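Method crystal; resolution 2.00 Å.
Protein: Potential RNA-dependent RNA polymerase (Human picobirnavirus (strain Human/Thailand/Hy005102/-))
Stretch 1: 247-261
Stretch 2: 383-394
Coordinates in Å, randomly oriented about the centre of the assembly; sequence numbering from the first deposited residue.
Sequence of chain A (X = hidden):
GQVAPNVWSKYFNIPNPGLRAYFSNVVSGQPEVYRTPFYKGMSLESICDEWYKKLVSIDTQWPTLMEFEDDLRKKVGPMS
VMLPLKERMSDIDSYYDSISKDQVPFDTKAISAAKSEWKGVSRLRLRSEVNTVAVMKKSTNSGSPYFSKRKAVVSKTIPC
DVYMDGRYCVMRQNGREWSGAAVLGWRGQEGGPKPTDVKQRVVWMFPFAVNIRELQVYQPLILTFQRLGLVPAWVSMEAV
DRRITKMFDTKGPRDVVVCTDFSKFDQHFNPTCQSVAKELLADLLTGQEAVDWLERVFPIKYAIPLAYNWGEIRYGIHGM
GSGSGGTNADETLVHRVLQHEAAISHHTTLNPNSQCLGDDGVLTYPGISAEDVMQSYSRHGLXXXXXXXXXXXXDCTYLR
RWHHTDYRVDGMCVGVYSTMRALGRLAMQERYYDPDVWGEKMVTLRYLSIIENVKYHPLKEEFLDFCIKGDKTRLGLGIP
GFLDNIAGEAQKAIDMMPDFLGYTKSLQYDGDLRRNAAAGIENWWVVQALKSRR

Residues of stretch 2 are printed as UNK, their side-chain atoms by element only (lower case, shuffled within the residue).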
# COMPACT_ATOMS: atom_id res chain seq x y z
N MET A 247 -11.92 16.70 -11.10
CA MET A 247 -13.13 16.22 -10.45
C MET A 247 -13.93 17.38 -9.86
O MET A 247 -15.16 17.45 -10.01
CB MET A 247 -12.76 15.19 -9.38
CG MET A 247 -13.97 14.56 -8.67
SD MET A 247 -13.45 13.63 -7.20
CE MET A 247 -12.90 14.99 -6.16
N PHE A 248 -13.24 18.32 -9.22
CA PHE A 248 -13.93 19.50 -8.71
C PHE A 248 -14.45 20.39 -9.84
O PHE A 248 -15.54 20.96 -9.73
CB PHE A 248 -13.02 20.28 -7.77
CG PHE A 248 -12.98 19.72 -6.38
CD1 PHE A 248 -14.13 19.73 -5.59
CD2 PHE A 248 -11.83 19.17 -5.86
CE1 PHE A 248 -14.11 19.21 -4.31
CE2 PHE A 248 -11.80 18.66 -4.57
CZ PHE A 248 -12.95 18.66 -3.80
N ASP A 249 -13.67 20.51 -10.92
CA ASP A 249 -14.08 21.33 -12.06
C ASP A 249 -15.32 20.79 -12.77
O ASP A 249 -16.09 21.56 -13.36
CB ASP A 249 -12.94 21.43 -13.08
CG ASP A 249 -11.75 22.23 -12.57
OD1 ASP A 249 -11.91 23.00 -11.60
OD2 ASP A 249 -10.66 22.09 -13.17
N THR A 250 -15.51 19.47 -12.76
CA THR A 250 -16.55 18.82 -13.55
C THR A 250 -17.63 18.17 -12.70
O THR A 250 -18.47 17.45 -13.24
CB THR A 250 -15.93 17.79 -14.50
OG1 THR A 250 -15.31 16.74 -13.74
CG2 THR A 250 -14.90 18.44 -15.40
N LYS A 251 -17.66 18.41 -11.40
CA LYS A 251 -18.70 17.76 -10.63
C LYS A 251 -19.98 18.58 -10.66
O LYS A 251 -19.96 19.80 -10.87
CB LYS A 251 -18.28 17.52 -9.19
CG LYS A 251 -18.34 18.71 -8.30
CD LYS A 251 -18.28 18.24 -6.85
CE LYS A 251 -18.59 19.38 -5.91
NZ LYS A 251 -20.02 19.79 -6.00
N GLY A 252 -21.10 17.90 -10.43
CA GLY A 252 -22.36 18.57 -10.18
C GLY A 252 -22.25 19.63 -9.11
O GLY A 252 -21.76 19.38 -8.00
N PRO A 253 -22.68 20.85 -9.43
CA PRO A 253 -22.72 21.92 -8.41
C PRO A 253 -23.50 21.54 -7.17
O PRO A 253 -23.21 22.03 -6.08
CB PRO A 253 -23.40 23.08 -9.16
CG PRO A 253 -23.15 22.79 -10.61
CD PRO A 253 -23.16 21.31 -10.74
N ARG A 254 -24.50 20.68 -7.29
CA ARG A 254 -25.27 20.26 -6.13
C ARG A 254 -24.68 19.02 -5.45
O ARG A 254 -25.14 18.67 -4.36
CB ARG A 254 -26.72 19.98 -6.52
CG ARG A 254 -27.43 21.15 -7.22
CD ARG A 254 -27.54 22.35 -6.29
NE ARG A 254 -28.49 23.36 -6.78
CZ ARG A 254 -29.77 23.13 -7.08
NH1 ARG A 254 -30.31 21.91 -6.94
NH2 ARG A 254 -30.53 24.14 -7.51
N ASP A 255 -23.70 18.36 -6.07
CA ASP A 255 -23.29 17.05 -5.60
C ASP A 255 -22.14 17.14 -4.61
O ASP A 255 -21.36 18.10 -4.62
CB ASP A 255 -22.87 16.15 -6.76
CG ASP A 255 -24.04 15.71 -7.60
OD1 ASP A 255 -25.05 15.23 -7.02
OD2 ASP A 255 -23.95 15.85 -8.84
N VAL A 256 -22.03 16.12 -3.76
CA VAL A 256 -20.90 15.98 -2.87
C VAL A 256 -19.84 15.14 -3.57
O VAL A 256 -20.10 14.44 -4.55
CB VAL A 256 -21.29 15.34 -1.52
CG1 VAL A 256 -22.27 16.23 -0.76
CG2 VAL A 256 -21.87 13.95 -1.75
N VAL A 257 -18.63 15.21 -3.04
CA VAL A 257 -17.59 14.23 -3.31
C VAL A 257 -17.60 13.25 -2.15
O VAL A 257 -17.74 13.66 -1.00
CB VAL A 257 -16.22 14.90 -3.46
CG1 VAL A 257 -15.11 13.88 -3.62
CG2 VAL A 257 -16.26 15.86 -4.63
N VAL A 258 -17.50 11.95 -2.45
CA VAL A 258 -17.48 10.92 -1.42
C VAL A 258 -16.09 10.30 -1.37
O VAL A 258 -15.57 9.83 -2.39
CB VAL A 258 -18.54 9.84 -1.68
CG1 VAL A 258 -18.42 8.73 -0.62
CG2 VAL A 258 -19.93 10.43 -1.68
N CYS A 259 -15.49 10.30 -0.19
CA CYS A 259 -14.21 9.63 0.05
C CYS A 259 -14.52 8.34 0.81
O CYS A 259 -14.98 8.39 1.96
CB CYS A 259 -13.27 10.51 0.85
SG CYS A 259 -13.09 12.17 0.17
N THR A 260 -14.29 7.21 0.17
CA THR A 260 -14.74 5.94 0.71
C THR A 260 -13.68 5.34 1.62
O THR A 260 -12.51 5.73 1.60
CB THR A 260 -15.09 4.97 -0.42
OG1 THR A 260 -14.03 4.95 -1.36
CG2 THR A 260 -16.38 5.42 -1.12
N ASP A 261 -14.09 4.35 2.40
CA ASP A 261 -13.12 3.63 3.20
C ASP A 261 -13.62 2.21 3.42
O ASP A 261 -14.79 2.01 3.75
CB ASP A 261 -12.92 4.35 4.52
CG ASP A 261 -11.94 3.64 5.41
OD1 ASP A 261 -10.76 3.96 5.44
OD2 ASP A 261 -12.32 2.63 6.02
N UNK A 383 -16.88 -4.91 3.49
CA UNK A 383 -17.18 -4.31 4.79
C UNK A 383 -16.79 -2.84 4.77
O UNK A 383 -15.68 -2.50 4.35
o UNK A 383 -16.24 -4.73 8.25
c UNK A 383 -17.02 -4.76 7.28
c UNK A 383 -16.44 -5.05 5.90
o UNK A 383 -18.25 -4.59 7.39
N UNK A 384 -17.71 -1.99 5.22
CA UNK A 384 -17.53 -0.55 5.29
C UNK A 384 -18.30 -0.05 6.51
O UNK A 384 -19.40 -0.52 6.79
c UNK A 384 -17.46 1.98 1.20
c UNK A 384 -18.02 0.17 4.02
c UNK A 384 -17.51 -0.39 2.69
s UNK A 384 -18.28 0.39 1.25
N UNK A 385 -17.72 0.89 7.22
CA UNK A 385 -18.31 1.54 8.39
C UNK A 385 -18.73 2.92 7.90
O UNK A 385 -17.89 3.74 7.52
c UNK A 385 -17.27 1.53 9.52
c UNK A 385 -17.59 2.39 10.71
n UNK A 385 -16.61 2.50 11.61
o UNK A 385 -18.66 2.97 10.84
N UNK A 386 -20.04 3.14 7.82
CA UNK A 386 -20.54 4.41 7.31
C UNK A 386 -19.86 5.60 7.98
O UNK A 386 -19.65 6.65 7.35
c UNK A 386 -22.05 4.47 7.50
c UNK A 386 -22.71 5.73 6.92
c UNK A 386 -24.22 5.63 7.00
c UNK A 386 -22.26 5.97 5.48
N UNK A 387 -19.47 5.43 9.25
CA UNK A 387 -18.91 6.52 10.03
C UNK A 387 -17.57 6.97 9.48
O UNK A 387 -17.14 8.10 9.72
c UNK A 387 -20.43 7.49 12.72
c UNK A 387 -18.96 7.20 12.48
c UNK A 387 -18.75 6.09 11.48
o UNK A 387 -20.74 8.11 13.76
o UNK A 387 -21.28 7.11 11.89
N UNK A 388 -16.89 6.11 8.75
CA UNK A 388 -15.58 6.47 8.27
C UNK A 388 -15.59 6.97 6.84
O UNK A 388 -14.54 7.37 6.33
c UNK A 388 -14.22 3.05 7.73
c UNK A 388 -14.79 4.30 7.30
n UNK A 388 -14.84 0.74 7.56
c UNK A 388 -15.26 2.22 7.46
c UNK A 388 -14.65 5.28 8.40
N UNK A 389 -16.74 6.91 6.16
CA UNK A 389 -16.85 7.58 4.88
C UNK A 389 -16.80 9.08 5.15
O UNK A 389 -17.15 9.54 6.24
c UNK A 389 -17.37 4.77 3.76
o UNK A 389 -16.90 4.89 2.63
c UNK A 389 -18.14 7.18 4.18
c UNK A 389 -18.49 5.69 4.25
n UNK A 389 -16.97 3.82 4.61
N UNK A 390 -16.34 9.84 4.16
CA UNK A 390 -16.27 11.28 4.29
C UNK A 390 -16.90 11.93 3.07
O UNK A 390 -16.71 11.47 1.94
c UNK A 390 -14.61 16.08 4.69
c UNK A 390 -15.00 15.36 5.81
o UNK A 390 -14.54 17.46 4.74
c UNK A 390 -14.36 14.05 3.45
c UNK A 390 -14.73 13.29 4.56
c UNK A 390 -14.29 15.43 3.51
c UNK A 390 -15.06 13.97 5.73
c UNK A 390 -14.82 11.78 4.48
N UNK A 391 -17.64 13.01 3.30
CA UNK A 391 -18.47 13.66 2.29
C UNK A 391 -18.29 15.17 2.41
O UNK A 391 -18.29 15.72 3.51
c UNK A 391 -19.95 13.24 2.47
c UNK A 391 -20.84 14.11 1.71
c UNK A 391 -20.16 11.80 2.05
N UNK A 392 -18.14 15.84 1.27
CA UNK A 392 -18.05 17.29 1.24
C UNK A 392 -18.29 17.76 -0.19
O UNK A 392 -18.02 17.03 -1.14
c UNK A 392 -16.68 17.77 1.76
o UNK A 392 -16.43 19.16 1.53
N UNK A 393 -18.80 18.99 -0.33
CA UNK A 393 -18.87 19.61 -1.65
C UNK A 393 -17.61 20.36 -2.03
O UNK A 393 -17.40 20.62 -3.22
n UNK A 393 -25.04 21.15 -1.79
c UNK A 393 -20.06 20.58 -1.76
c UNK A 393 -21.41 19.92 -1.61
c UNK A 393 -22.55 20.89 -1.90
c UNK A 393 -23.88 20.26 -1.50
N UNK A 394 -16.77 20.74 -1.07
CA UNK A 394 -15.62 21.60 -1.34
C UNK A 394 -14.26 20.98 -1.06
O UNK A 394 -13.25 21.55 -1.48
o UNK A 394 -17.78 22.30 1.21
c UNK A 394 -18.08 23.15 0.34
n UNK A 394 -19.31 23.64 0.20
c UNK A 394 -17.03 23.68 -0.62
c UNK A 394 -15.70 22.91 -0.53
O HOH W 1 -12.80 8.41 4.18

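Position 383 carries two side-chain carbons, the second bearing two oxygens: a carboxylate on a single methylene, hence Asp383. Its side chain makes no contact with stretch 1; the nearest approach is Asp383 CB to Asp261 O, 7.6 Å. At 384 the chain runs unbranched as two carbons, a sulfur and a carbon, the thioether of Met384. CA-to-CB points sideways, but the end comes nearer, with CE 3.7 Å from Asp261 O and 4.1 Å from Thr260 CB.

Position 385 has two carbons, the second holding one oxygen and one nitrogen, so it is Asn385. It does not reach stretch 1; its OD1 accepts a hydrogen bond from the backbone N of position 387 (3.0 Å). Four carbons forked at the second make 386 Leu386, also out of contact. Position 387 shows three carbons, the third with two oxygens, which is Glu387; it too is remote from stretch 1.

At 388 four carbons in a row end in nitrogen, the pattern of lysine, so Lys388. CA-to-CB points toward stretch 1, and NZ lies 3.5 Å from Asp261 OD2, a salt bridge. Both atoms are crowded in the model, so its detail deserves caution. A water donates to Lys388 O (3.0 Å) and to Cys259 O (3.1 Å), linking the two backbones.

Position 389 has three carbons, the third carrying one oxygen and one nitrogen: Gln389. Its amide meets the backbone of Asp261 twice, Asp261 N donating to Gln389 OE1 (2.9 Å) and Gln389 NE2 donating to Asp261 O (3.0 Å, 175°). Gln389 NE2 also donates to Asn385 O (3.1 Å), the loop residue just before the 3-10 segment 386-388, so the same amide nitrogen joins that residue to the contact with Asp261.

One carbon followed by a six-carbon ring bearing an oxygen identifies 390 as Tyr390. Cys259 SG sits at the ring edge, 4.0 Å from Tyr390 CD2 and 86° off the ring normal. At 391 a carbon carrying two carbons gives Val391; its CG1 lies 3.5 Å from Val256 CB, and its CG2 4.0 Å from Val258 CG2. A carbon and an oxygen make 392 Ser392, whose OG accepts from the backbone N of position 394 (3.1 Å) rather than reaching across.

Position 393 repeats the four-carbon, nitrogen-ended chain, and is Lys393. All four chi angles are m or t, and this extended chain passes Asp255 O (3.5 Å from CG) and Arg254 O (3.5 Å from CE). Three carbons, the third with one oxygen and one nitrogen, make 394 Gln394, its CB pointing away.

The contact is an antiparallel strand pair, with axes 172° apart. Val257 N donates to Ser392 O (2.7 Å) and Ser392 N to Val257 O (3.2 Å); Cys259 N donates to Tyr390 O (2.7 Å) and Tyr390 N to Cys259 O (3.0 Å). Between these pairs, Val258 faces Val391 without such bonds, and their side chains pack on the sheet face opposite Cys259 and Tyr390. The Gln389 amide continues the ladder beyond the backbone pairs, and the ensemble buries 778 Å².

Stretch 2 (383-394) DMNLEKQYVSKQ
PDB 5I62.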